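Local coordinates for alcohol dehydrogenase YqhD (Escherichia coli, PDB 4QGS), which reduces a broad range of short-chain aldehydes to primary alcohols with NADPH, each subunit binding one zinc ion, at residues 43-48 with 99-104; 74-79 with 106-111; 86-91 with 113-118; 126-131 with 170-175. One frame throughout, in Å; residues are numbered along the deposited sequence.

Contact 1. Residues 43-48 with 99-104; sequences VLITYG and FLLAVG
Two inner strands of the parallel sheet in the Rossmann-like, dinucleotide-binding half of the enzyme meet here, 43-46 running beside 99-104 with their short axes 20° apart. The backbones bridge in the alternating pattern of parallel strands: L44 bonds through its N to F99 O (2.8 Å) and through its O to L101 N, and T46 repeats this two residues on, its N on L101 O and its O on V103 N. On its other side, strand 43-46 is hydrogen-bonded to strand 69-73.

One face of the pair carries V43, I45, F99 and L101. V43 CG1 lies 4.2 Å from L101 CB, and I45 CG2 meets V103 CG2 at 3.8 Å as the two side chains cross obliquely; helix 57-64 packs over I45 and L101. The other face carries L44, T46, L100 and A102; helix 106-119 packs on the last three, while L44 meets L91 of helix 82-95. L44 and L100 lie side by side and point the same way, their CD2 methyls 3.8 Å apart. With chi1 at 60°, T46 OG1 stands between its own backbone N and carbonyl carbon, 3.3 Å from A102 CA, and this buried hydroxyl is satisfied by a hydrogen bond to T112 OG1 of helix 106-119.

Beyond the last bridge the strands part toward the cofactor site, where G49 and T149 bind NADP(+). G104 takes backbone angles that call for glycine, and the separating chains are joined by a water that accepts from G48 N (2.8 Å) and donates to V103 O (2.7 Å).

Contact 2. Residues 74-79 with 106-111; sequences GGIEPN and GSVLDG
The flat group at this contact is the E77-P78 peptide, and S107 OG comes to it from the side that carries E77 O and P78 CA, standing out of the peptide plane. S107 OG is 2.6 Å from E77 O and 3.3 Å from P78 CA. The hydroxyl reaches the loop because OG lies anti to the backbone N of S107 (chi1 -178°).

I76 supplies most of the remaining contact from the loop that follows strand 69-73. Its CG2 methyl rests 3.8 Å from S107 O, a carbonyl already engaged by G111 N within the helix, and 4.1 Å from V108 CA. The other branch extends so that CD1 approaches V108 CG1 at 4.4 Å. One turn on, G111 fits closely under this isoleucine: a CB there would fall about 3.5 Å from I76 CG2. The loop is held independently, by a backbone bond between I76 and Y47 and by the carboxylate of E77, whose OE2 is hydrogen-bonded to A81 N and T84 OG1.

G106, S107 and D110 on the helix and N79 on the loop all bind NADP(+). G106 and S107 close the glycine-rich turn after strand 99-104, the element that in this family typically meets the cofactor's pyrophosphate. The positive end of the helix dipole at this first turn would favour such a negative group, and the way S107 OG lies against E77 O and P78 CA is consistent with the loop helping to set where the serine stands at the cofactor site.

Contact 3. Residues 86-91 with 113-118; sequences MNAVKL and KFIAAA
M86 reaches across to F114 with its terminal methyl, the two side chains crossing at about a right angle. M86 CE sits 3.3 Å from F114 CE2, obliquely to the ring, and the same methyl also touches A118 CB at 3.8 Å. The methionine chain is bent at both chi2 and chi3, and the chi3 of 104° sets CE in this spot although CB starts out pointing away from the facing helix. Beside it, V89 CG2 fits between residues one turn apart, 3.8 Å from A118 CB and 4.0 Å from I115 CG2. A88 CB presses on I115 CD1 at 3.5 Å, tighter than usual for two carbons.

A second shell fixes these groups. A118 CB lies over one face of the F114 ring toward its rim, while Y82 and L85 touch F114 from the first turns of helix 82-95. L85 and V92 flank I115, I130 packs on F114 and A118, and A88 rests on F73 of the sheet.

The segment axes come within 9.2 Å at a crossing angle of -48°, with the CB atoms of A88 and A118 each directed toward the facing helix. Helices 82-95 and 106-119 thus lie next to each other on one face of the parallel sheet, joined in sequence through strand 99-104, the layered alpha/beta construction characteristic of a Rossmann-like domain.

Contact 4. Residues 126-131 with 170-175; sequences DPWHIL and DKQAFH
A type I turn from D126 to H129 feeds the short helix 129-132, which lies against strand 172-174 with the CA atoms of L131 and F174 5.8 Å apart. F174 carries the apolar part. Its CG stands between the backbone N and the carbonyl carbon (chi1 72°), and the ring receives I130 CG2 over one face in a CH-pi contact, 3.8 Å from the centroid and 22° off the ring normal. L131 CD2 approaches the ring obliquely, 3.4 Å from F174 CD2. An alanine in place of F174 would probably open a gap beneath these two side chains and leave I130 CG2 without the ring face it rests on.

Farther along, W128 CH2 comes within 4.2 Å of D170 CB. The polar link between these two residues runs through R165, which forms a salt bridge with D170 OD2 and a cation-pi contact with W128. L131 CB sits over the centre of one face of the indole, 3.9 Å above its plane, so this leucine packs on W128 with its CB and on F174 with its CD2. L131 CB also lies 4.2 Å from Q172 CB.

Between D170 and Q172, K171 binds NADP(+), and its NZ is hydrogen-bonded to S164 OG. Strand 172-174 pairs antiparallel with strand 161-163 through backbone bonds of Q172 to I163 and F174 to A161, and F174 and I130 both reach F114 on helix 106-119, while P127 packs against helices 82-95 and 106-119.

Contacts 1, 2 and 3 form a compact group, their centres 10 to 12 Å apart, and their segments alternate along the chain; contact 4 follows in series, its centre about 12 Å from that of contact 3 and 20 Å from that of contact 1. Helix 106-119 unites them: it follows strand 99-104 of contact 1, gives its first turns to contact 2 and its later ones to contact 3, and there meets contact 4, where F114 touches both I130 and F174. L100 of contact 1 packs on I115 and A116. Contact 2 holds four NADP(+)-binding residues and contact 4 one, K171, which comes close to N79, while contacts 1 and 3 build the sheet and helix layer.

Contact 1. Residues 43-48 with 99-104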
loop_
_atom_site.group_PDB
_atom_site.type_symbol
_atom_site.label_atom_id
_atom_site.label_comp_id
_atom_site.label_asym_id
_atom_site.label_seq_id
_atom_site.Cartn_x
_atom_site.Cartn_y
_atom_site.Cartn_z
ATOM N N VAL A 43 27.100 3.049 -2.921
ATOM C CA VAL A 43 25.742 2.598 -2.642
ATOM C C VAL A 43 25.419 2.675 -1.158
ATOM O O VAL A 43 26.162 2.162 -0.334
ATOM C CB VAL A 43 25.528 1.135 -3.106
ATOM C CG1 VAL A 43 24.089 0.695 -2.857
ATOM C CG2 VAL A 43 25.902 0.960 -4.578
ATOM N N LEU A 44 24.308 3.318 -0.812
ATOM C CA LEU A 44 23.791 3.218 0.549
ATOM C C LEU A 44 22.587 2.278 0.577
ATOM O O LEU A 44 21.553 2.553 -0.042
ATOM C CB LEU A 44 23.396 4.594 1.103
ATOM C CG LEU A 44 22.850 4.554 2.537
ATOM C CD1 LEU A 44 23.916 4.124 3.523
ATOM C CD2 LEU A 44 22.258 5.906 2.935
ATOM N N ILE A 45 22.744 1.170 1.288
ATOM C CA ILE A 45 21.666 0.225 1.543
ATOM C C ILE A 45 20.886 0.660 2.783
ATOM O O ILE A 45 21.458 0.795 3.855
ATOM C CB ILE A 45 22.206 -1.189 1.772
ATOM C CG1 ILE A 45 22.942 -1.688 0.533
ATOM C CG2 ILE A 45 21.074 -2.147 2.185
ATOM C CD1 ILE A 45 23.441 -3.120 0.689
ATOM N N THR A 46 19.588 0.889 2.625
ATOM C CA THR A 46 18.754 1.298 3.749
ATOM C C THR A 46 17.829 0.163 4.169
ATOM O O THR A 46 17.368 -0.613 3.335
ATOM C CB THR A 46 17.919 2.531 3.398
ATOM O OG1 THR A 46 17.082 2.221 2.282
ATOM C CG2 THR A 46 18.815 3.706 3.033
ATOM N N TYR A 47 17.556 0.052 5.464
ATOM C CA TYR A 47 16.593 -0.944 5.917
ATOM C C TYR A 47 15.931 -0.540 7.229
ATOM O O TYR A 47 16.227 0.518 7.789
ATOM C CB TYR A 47 17.246 -2.314 6.061
ATOM C CG TYR A 47 18.465 -2.355 6.957
ATOM C CD1 TYR A 47 18.343 -2.594 8.321
ATOM C CD2 TYR A 47 19.739 -2.177 6.435
ATOM C CE1 TYR A 47 19.461 -2.640 9.140
ATOM C CE2 TYR A 47 20.857 -2.222 7.243
ATOM C CZ TYR A 47 20.713 -2.453 8.592
ATOM O OH TYR A 47 21.829 -2.497 9.398
ATOM N N GLY A 48 15.032 -1.396 7.700
ATOM C CA GLY A 48 14.163 -1.056 8.809
ATOM C C GLY A 48 14.663 -1.560 10.144
ATOM O O GLY A 48 15.749 -1.186 10.588
ATOM N N PHE A 99 23.925 6.251 -5.028
ATOM C CA PHE A 99 22.813 5.342 -5.291
ATOM C C PHE A 99 22.249 4.808 -3.976
ATOM O O PHE A 99 23.001 4.416 -3.094
ATOM C CB PHE A 99 23.253 4.176 -6.188
ATOM C CG PHE A 99 22.111 3.471 -6.867
ATOM C CD1 PHE A 99 21.747 3.810 -8.155
ATOM C CD2 PHE A 99 21.387 2.486 -6.202
ATOM C CE1 PHE A 99 20.691 3.182 -8.788
ATOM C CE2 PHE A 99 20.321 1.848 -6.832
ATOM C CZ PHE A 99 19.975 2.199 -8.123
ATOM N N LEU A 100 20.921 4.797 -3.854
ATOM C CA LEU A 100 20.259 4.274 -2.660
ATOM C C LEU A 100 19.576 2.941 -2.940
ATOM O O LEU A 100 18.975 2.765 -3.988
ATOM C CB LEU A 100 19.228 5.291 -2.142
ATOM C CG LEU A 100 19.829 6.614 -1.676
ATOM C CD1 LEU A 100 18.790 7.732 -1.731
ATOM C CD2 LEU A 100 20.353 6.468 -0.283
ATOM N N LEU A 101 19.666 1.998 -2.004
ATOM C CA LEU A 101 19.031 0.697 -2.207
ATOM C C LEU A 101 18.194 0.297 -0.998
ATOM O O LEU A 101 18.720 -0.149 0.009
ATOM C CB LEU A 101 20.073 -0.385 -2.494
ATOM C CG LEU A 101 19.526 -1.782 -2.807
ATOM C CD1 LEU A 101 18.580 -1.785 -3.985
ATOM C CD2 LEU A 101 20.678 -2.778 -3.047
ATOM N N ALA A 102 16.882 0.471 -1.115
ATOM C CA ALA A 102 15.986 0.175 -0.003
ATOM C C ALA A 102 15.694 -1.314 0.054
ATOM O O ALA A 102 15.247 -1.904 -0.930
ATOM C CB ALA A 102 14.702 0.970 -0.151
ATOM N N VAL A 103 15.944 -1.920 1.209
ATOM C CA VAL A 103 15.687 -3.337 1.394
ATOM C C VAL A 103 14.671 -3.519 2.519
ATOM O O VAL A 103 14.974 -3.256 3.681
ATOM C CB VAL A 103 16.986 -4.103 1.716
ATOM C CG1 VAL A 103 16.712 -5.584 1.902
ATOM C CG2 VAL A 103 18.022 -3.876 0.613
ATOM N N GLY A 104 13.466 -3.958 2.165
ATOM C CA GLY A 104 12.399 -4.117 3.138
ATOM C C GLY A 104 11.024 -3.898 2.540
ATOM O O GLY A 104 10.778 -4.254 1.384
HETATM O O HOH W 1 13.970 -3.515 6.210
#

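Contact 2. Residues 74-79 with 106-111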
loop_
_atom_site.group_PDB
_atom_site.type_symbol
_atom_site.label_atom_id
_atom_site.label_comp_id
_atom_site.label_asym_id
_atom_site.label_seq_id
_atom_site.Cartn_x
_atom_site.Cartn_y
_atom_site.Cartn_z
ATOM N N GLY A 74 20.443 1.573 8.745
ATOM C CA GLY A 74 19.222 0.912 9.161
ATOM C C GLY A 74 18.458 1.727 10.181
ATOM O O GLY A 74 18.826 2.863 10.480
ATOM N N GLY A 75 17.383 1.146 10.707
ATOM C CA GLY A 75 16.602 1.784 11.747
ATOM C C GLY A 75 15.427 2.609 11.255
ATOM O O GLY A 75 14.800 3.315 12.045
ATOM N N ILE A 76 15.127 2.539 9.960
ATOM C CA ILE A 76 13.942 3.209 9.443
ATOM C C ILE A 76 12.725 2.522 10.053
ATOM O O ILE A 76 12.494 1.333 9.855
ATOM C CB ILE A 76 13.873 3.186 7.901
ATOM C CG1 ILE A 76 15.025 4.000 7.302
ATOM C CG2 ILE A 76 12.545 3.745 7.416
ATOM C CD1 ILE A 76 15.046 4.022 5.777
ATOM N N GLU A 77 11.968 3.275 10.838
ATOM C CA GLU A 77 10.851 2.706 11.578
ATOM C C GLU A 77 9.591 2.677 10.724
ATOM O O GLU A 77 9.507 3.384 9.721
ATOM C CB GLU A 77 10.616 3.502 12.866
ATOM C CG GLU A 77 10.614 5.008 12.662
ATOM C CD GLU A 77 12.002 5.608 12.800
ATOM O OE1 GLU A 77 12.874 4.954 13.409
ATOM O OE2 GLU A 77 12.229 6.720 12.284
ATOM N N PRO A 78 8.615 1.835 11.104
ATOM C CA PRO A 78 7.293 1.994 10.497
ATOM C C PRO A 78 6.842 3.416 10.779
ATOM O O PRO A 78 7.107 3.900 11.879
ATOM C CB PRO A 78 6.432 0.958 11.222
ATOM C CG PRO A 78 7.409 -0.034 11.775
ATOM C CD PRO A 78 8.647 0.746 12.097
ATOM N N ASN A 79 6.209 4.076 9.815
ATOM C CA ASN A 79 6.038 5.528 9.879
ATOM C C ASN A 79 7.408 6.178 10.059
ATOM O O ASN A 79 7.728 6.668 11.141
ATOM C CB ASN A 79 5.096 5.935 11.019
ATOM C CG ASN A 79 3.678 5.443 10.810
ATOM O OD1 ASN A 79 3.355 4.857 9.776
ATOM N ND2 ASN A 79 2.829 5.655 11.807
ATOM N N GLY A 106 7.223 -1.222 2.513
ATOM C CA GLY A 106 6.807 0.107 2.088
ATOM C C GLY A 106 7.337 1.245 2.937
ATOM O O GLY A 106 7.552 2.357 2.448
ATOM N N SER A 107 7.526 0.973 4.220
ATOM C CA SER A 107 8.088 1.955 5.139
ATOM C C SER A 107 9.528 2.311 4.765
ATOM O O SER A 107 9.904 3.484 4.735
ATOM C CB SER A 107 8.033 1.425 6.570
ATOM O OG SER A 107 8.539 2.380 7.485
ATOM N N VAL A 108 10.333 1.294 4.478
ATOM C CA VAL A 108 11.722 1.521 4.094
ATOM C C VAL A 108 11.763 2.220 2.747
ATOM O O VAL A 108 12.537 3.157 2.540
ATOM C CB VAL A 108 12.524 0.196 4.033
ATOM C CG1 VAL A 108 13.948 0.437 3.518
ATOM C CG2 VAL A 108 12.562 -0.464 5.402
ATOM N N LEU A 109 10.910 1.764 1.839
ATOM C CA LEU A 109 10.826 2.352 0.509
ATOM C C LEU A 109 10.460 3.827 0.586
ATOM O O LEU A 109 11.130 4.669 -0.008
ATOM C CB LEU A 109 9.807 1.599 -0.342
ATOM C CG LEU A 109 9.565 2.164 -1.739
ATOM C CD1 LEU A 109 10.846 2.122 -2.562
ATOM C CD2 LEU A 109 8.453 1.396 -2.425
ATOM N N ASP A 110 9.408 4.139 1.339
ATOM C CA ASP A 110 8.912 5.510 1.425
ATOM C C ASP A 110 9.957 6.461 2.005
ATOM O O ASP A 110 10.183 7.551 1.478
ATOM C CB ASP A 110 7.632 5.561 2.261
ATOM C CG ASP A 110 6.432 5.018 1.514
ATOM O OD1 ASP A 110 6.565 4.741 0.301
ATOM O OD2 ASP A 110 5.354 4.888 2.131
ATOM N N GLY A 111 10.596 6.039 3.086
ATOM C CA GLY A 111 11.615 6.846 3.717
ATOM C C GLY A 111 12.792 7.052 2.786
ATOM O O GLY A 111 13.411 8.109 2.761
#

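Contact 3. Residues 86-91 with 113-118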
loop_
_atom_site.group_PDB
_atom_site.type_symbol
_atom_site.label_atom_id
_atom_site.label_comp_id
_atom_site.label_asym_id
_atom_site.label_seq_id
_atom_site.Cartn_x
_atom_site.Cartn_y
_atom_site.Cartn_z
ATOM N N MET A 86 16.561 12.417 7.915
ATOM C CA MET A 86 17.508 13.524 7.782
ATOM C C MET A 86 18.929 13.109 8.158
ATOM O O MET A 86 19.893 13.610 7.582
ATOM C CB MET A 86 17.085 14.712 8.643
ATOM C CG MET A 86 16.119 15.662 7.965
ATOM S SD MET A 86 16.760 16.324 6.407
ATOM C CE MET A 86 15.834 15.352 5.252
ATOM N N ASN A 87 19.053 12.209 9.133
ATOM C CA ASN A 87 20.353 11.641 9.497
ATOM C C ASN A 87 20.967 10.902 8.316
ATOM O O ASN A 87 22.177 10.943 8.093
ATOM C CB ASN A 87 20.217 10.687 10.682
ATOM C CG ASN A 87 20.228 11.404 12.017
ATOM O OD1 ASN A 87 20.742 12.518 12.138
ATOM N ND2 ASN A 87 19.655 10.767 13.029
ATOM N N ALA A 88 20.119 10.211 7.566
ATOM C CA ALA A 88 20.583 9.489 6.391
ATOM C C ALA A 88 20.960 10.470 5.296
ATOM O O ALA A 88 21.930 10.254 4.571
ATOM C CB ALA A 88 19.528 8.531 5.906
ATOM N N VAL A 89 20.184 11.544 5.175
ATOM C CA VAL A 89 20.477 12.592 4.201
ATOM C C VAL A 89 21.844 13.193 4.513
ATOM O O VAL A 89 22.618 13.517 3.609
ATOM C CB VAL A 89 19.385 13.690 4.197
ATOM C CG1 VAL A 89 19.818 14.900 3.372
ATOM C CG2 VAL A 89 18.078 13.127 3.658
ATOM N N LYS A 90 22.137 13.311 5.804
ATOM C CA LYS A 90 23.437 13.780 6.277
ATOM C C LYS A 90 24.570 12.862 5.816
ATOM O O LYS A 90 25.537 13.318 5.201
ATOM C CB LYS A 90 23.445 13.882 7.804
ATOM C CG LYS A 90 24.582 14.729 8.366
ATOM C CD LYS A 90 25.300 14.035 9.517
ATOM C CE LYS A 90 25.947 12.734 9.071
ATOM N NZ LYS A 90 26.735 12.093 10.162
ATOM N N LEU A 91 24.447 11.574 6.126
ATOM C CA LEU A 91 25.454 10.585 5.747
ATOM C C LEU A 91 25.650 10.574 4.233
ATOM O O LEU A 91 26.780 10.527 3.747
ATOM C CB LEU A 91 25.051 9.188 6.254
ATOM C CG LEU A 91 25.958 7.960 6.083
ATOM C CD1 LEU A 91 25.530 6.874 7.052
ATOM C CD2 LEU A 91 25.933 7.399 4.671
ATOM N N LYS A 113 12.658 7.091 -0.470
ATOM C CA LYS A 113 12.225 8.030 -1.502
ATOM C C LYS A 113 12.471 9.451 -1.023
ATOM O O LYS A 113 12.931 10.316 -1.775
ATOM C CB LYS A 113 10.748 7.829 -1.844
ATOM C CG LYS A 113 10.448 6.574 -2.653
ATOM C CD LYS A 113 8.987 6.525 -3.079
ATOM C CE LYS A 113 8.676 5.278 -3.884
ATOM N NZ LYS A 113 7.259 5.257 -4.347
ATOM N N PHE A 114 12.174 9.687 0.245
ATOM C CA PHE A 114 12.364 11.010 0.808
ATOM C C PHE A 114 13.843 11.374 0.854
ATOM O O PHE A 114 14.223 12.485 0.496
ATOM C CB PHE A 114 11.750 11.083 2.203
ATOM C CG PHE A 114 11.989 12.381 2.889
ATOM C CD1 PHE A 114 11.312 13.527 2.495
ATOM C CD2 PHE A 114 12.897 12.466 3.924
ATOM C CE1 PHE A 114 11.537 14.732 3.129
ATOM C CE2 PHE A 114 13.116 13.660 4.562
ATOM C CZ PHE A 114 12.443 14.799 4.163
ATOM N N ILE A 115 14.678 10.430 1.286
ATOM C CA ILE A 115 16.118 10.658 1.325
ATOM C C ILE A 115 16.659 11.027 -0.061
ATOM O O ILE A 115 17.434 11.972 -0.198
ATOM C CB ILE A 115 16.865 9.419 1.864
ATOM C CG1 ILE A 115 16.447 9.139 3.303
ATOM C CG2 ILE A 115 18.366 9.622 1.788
ATOM C CD1 ILE A 115 16.887 7.764 3.822
ATOM N N ALA A 116 16.223 10.301 -1.085
ATOM C CA ALA A 116 16.674 10.532 -2.455
ATOM C C ALA A 116 16.362 11.948 -2.947
ATOM O O ALA A 116 17.170 12.573 -3.636
ATOM C CB ALA A 116 16.044 9.510 -3.389
ATOM N N ALA A 117 15.181 12.447 -2.604
ATOM C CA ALA A 117 14.764 13.768 -3.060
ATOM C C ALA A 117 15.384 14.856 -2.202
ATOM O O ALA A 117 15.911 15.847 -2.713
ATOM C CB ALA A 117 13.256 13.882 -3.045
ATOM N N ALA A 118 15.313 14.663 -0.889
ATOM C CA ALA A 118 15.864 15.624 0.053
ATOM C C ALA A 118 17.329 15.907 -0.242
ATOM O O ALA A 118 17.801 17.031 -0.061
ATOM C CB ALA A 118 15.699 15.122 1.485
#

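Contact 4. Residues 126-131 with 170-175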
loop_
_atom_site.group_PDB
_atom_site.type_symbol
_atom_site.label_atom_id
_atom_site.label_comp_id
_atom_site.label_asym_id
_atom_site.label_seq_id
_atom_site.Cartn_x
_atom_site.Cartn_y
_atom_site.Cartn_z
ATOM N N ASP A 126 15.086 23.994 3.797
ATOM C CA ASP A 126 14.709 22.780 4.521
ATOM C C ASP A 126 13.807 21.865 3.695
ATOM O O ASP A 126 12.892 22.329 3.009
ATOM C CB ASP A 126 14.046 23.132 5.854
ATOM C CG ASP A 126 15.016 23.076 7.010
ATOM O OD1 ASP A 126 16.091 22.448 6.865
ATOM O OD2 ASP A 126 14.705 23.654 8.075
ATOM N N PRO A 127 14.117 20.559 3.719
ATOM C CA PRO A 127 13.490 19.450 2.991
ATOM C C PRO A 127 12.023 19.220 3.350
ATOM O O PRO A 127 11.321 18.523 2.601
ATOM C CB PRO A 127 14.325 18.243 3.421
ATOM C CG PRO A 127 14.858 18.642 4.746
ATOM C CD PRO A 127 15.195 20.074 4.590
ATOM N N TRP A 128 11.547 19.791 4.455
ATOM C CA TRP A 128 10.135 19.614 4.775
ATOM C C TRP A 128 9.155 20.185 3.746
ATOM O O TRP A 128 8.047 19.683 3.607
ATOM C CB TRP A 128 9.759 20.210 6.132
ATOM C CG TRP A 128 8.312 19.883 6.439
ATOM C CD1 TRP A 128 7.218 20.675 6.209
ATOM C CD2 TRP A 128 7.804 18.645 6.953
ATOM N NE1 TRP A 128 6.066 20.010 6.567
ATOM C CE2 TRP A 128 6.399 18.767 7.034
ATOM C CE3 TRP A 128 8.402 17.454 7.372
ATOM C CZ2 TRP A 128 5.588 17.738 7.517
ATOM C CZ3 TRP A 128 7.597 16.440 7.860
ATOM C CH2 TRP A 128 6.205 16.582 7.917
ATOM N N HIS A 129 9.517 21.204 2.994
ATOM C CA HIS A 129 8.642 21.561 1.861
ATOM C C HIS A 129 8.496 20.521 0.705
ATOM O O HIS A 129 7.586 20.665 -0.121
ATOM C CB HIS A 129 9.051 23.018 1.503
ATOM C CG HIS A 129 8.842 23.499 0.102
ATOM N ND1 HIS A 129 9.889 24.085 -0.569
ATOM C CD2 HIS A 129 7.872 23.268 -0.824
ATOM C CE1 HIS A 129 9.549 24.306 -1.821
ATOM N NE2 HIS A 129 8.307 23.862 -2.001
ATOM N N ILE A 130 9.262 19.419 0.720
ATOM C CA ILE A 130 8.828 18.244 -0.081
ATOM C C ILE A 130 7.413 17.802 0.333
ATOM O O ILE A 130 6.549 17.546 -0.513
ATOM C CB ILE A 130 9.750 17.028 0.063
ATOM C CG1 ILE A 130 11.162 17.298 -0.486
ATOM C CG2 ILE A 130 9.159 15.782 -0.664
ATOM C CD1 ILE A 130 12.180 16.259 -0.081
ATOM N N LEU A 131 7.190 17.699 1.639
ATOM C CA LEU A 131 5.906 17.242 2.148
ATOM C C LEU A 131 4.807 18.302 2.028
ATOM O O LEU A 131 3.652 17.976 1.757
ATOM C CB LEU A 131 6.073 16.776 3.596
ATOM C CG LEU A 131 6.969 15.533 3.571
ATOM C CD1 LEU A 131 7.375 15.057 4.934
ATOM C CD2 LEU A 131 6.229 14.427 2.851
ATOM N N ASP A 170 3.144 13.872 12.919
ATOM C CA ASP A 170 2.761 14.180 11.546
ATOM C C ASP A 170 2.758 12.916 10.713
ATOM O O ASP A 170 3.252 11.885 11.156
ATOM C CB ASP A 170 3.724 15.200 10.950
ATOM C CG ASP A 170 3.680 16.518 11.678
ATOM O OD1 ASP A 170 2.619 17.170 11.649
ATOM O OD2 ASP A 170 4.687 16.879 12.322
ATOM N N LYS A 171 2.198 13.001 9.513
ATOM C CA LYS A 171 2.351 11.945 8.531
ATOM C C LYS A 171 1.743 12.401 7.210
ATOM O O LYS A 171 0.560 12.191 6.951
ATOM C CB LYS A 171 1.712 10.645 9.022
ATOM C CG LYS A 171 2.087 9.424 8.196
ATOM C CD LYS A 171 1.361 8.144 8.608
ATOM C CE LYS A 171 1.078 8.031 10.110
ATOM N NZ LYS A 171 2.258 8.335 10.984
ATOM N N GLN A 172 2.567 13.031 6.377
ATOM C CA GLN A 172 2.122 13.522 5.077
ATOM C C GLN A 172 2.655 12.665 3.940
ATOM O O GLN A 172 3.583 11.885 4.126
ATOM C CB GLN A 172 2.554 14.971 4.873
ATOM C CG GLN A 172 1.615 15.983 5.487
ATOM C CD GLN A 172 2.021 17.400 5.162
ATOM O OE1 GLN A 172 3.117 17.640 4.655
ATOM N NE2 GLN A 172 1.143 18.352 5.455
ATOM N N ALA A 173 2.060 12.819 2.764
ATOM C CA ALA A 173 2.456 12.042 1.598
ATOM C C ALA A 173 3.094 12.928 0.531
ATOM O O ALA A 173 2.904 14.149 0.525
ATOM C CB ALA A 173 1.252 11.299 1.028
ATOM N N PHE A 174 3.866 12.313 -0.362
ATOM C CA PHE A 174 4.406 13.030 -1.513
ATOM C C PHE A 174 4.678 12.092 -2.684
ATOM O O PHE A 174 5.033 10.929 -2.499
ATOM C CB PHE A 174 5.677 13.802 -1.134
ATOM C CG PHE A 174 6.883 12.936 -0.888
ATOM C CD1 PHE A 174 7.813 12.711 -1.893
ATOM C CD2 PHE A 174 7.099 12.368 0.355
ATOM C CE1 PHE A 174 8.930 11.926 -1.656
ATOM C CE2 PHE A 174 8.212 11.594 0.596
ATOM C CZ PHE A 174 9.123 11.366 -0.412
ATOM N N HIS A 175 4.495 12.626 -3.886
ATOM C CA HIS A 175 4.613 11.878 -5.131
ATOM C C HIS A 175 5.541 12.639 -6.069
ATOM O O HIS A 175 5.426 13.858 -6.195
ATOM C CB HIS A 175 3.228 11.686 -5.769
ATOM C CD2 HIS A 175 2.825 9.523 -7.156
ATOM C CE1 HIS A 175 3.477 10.278 -9.107
#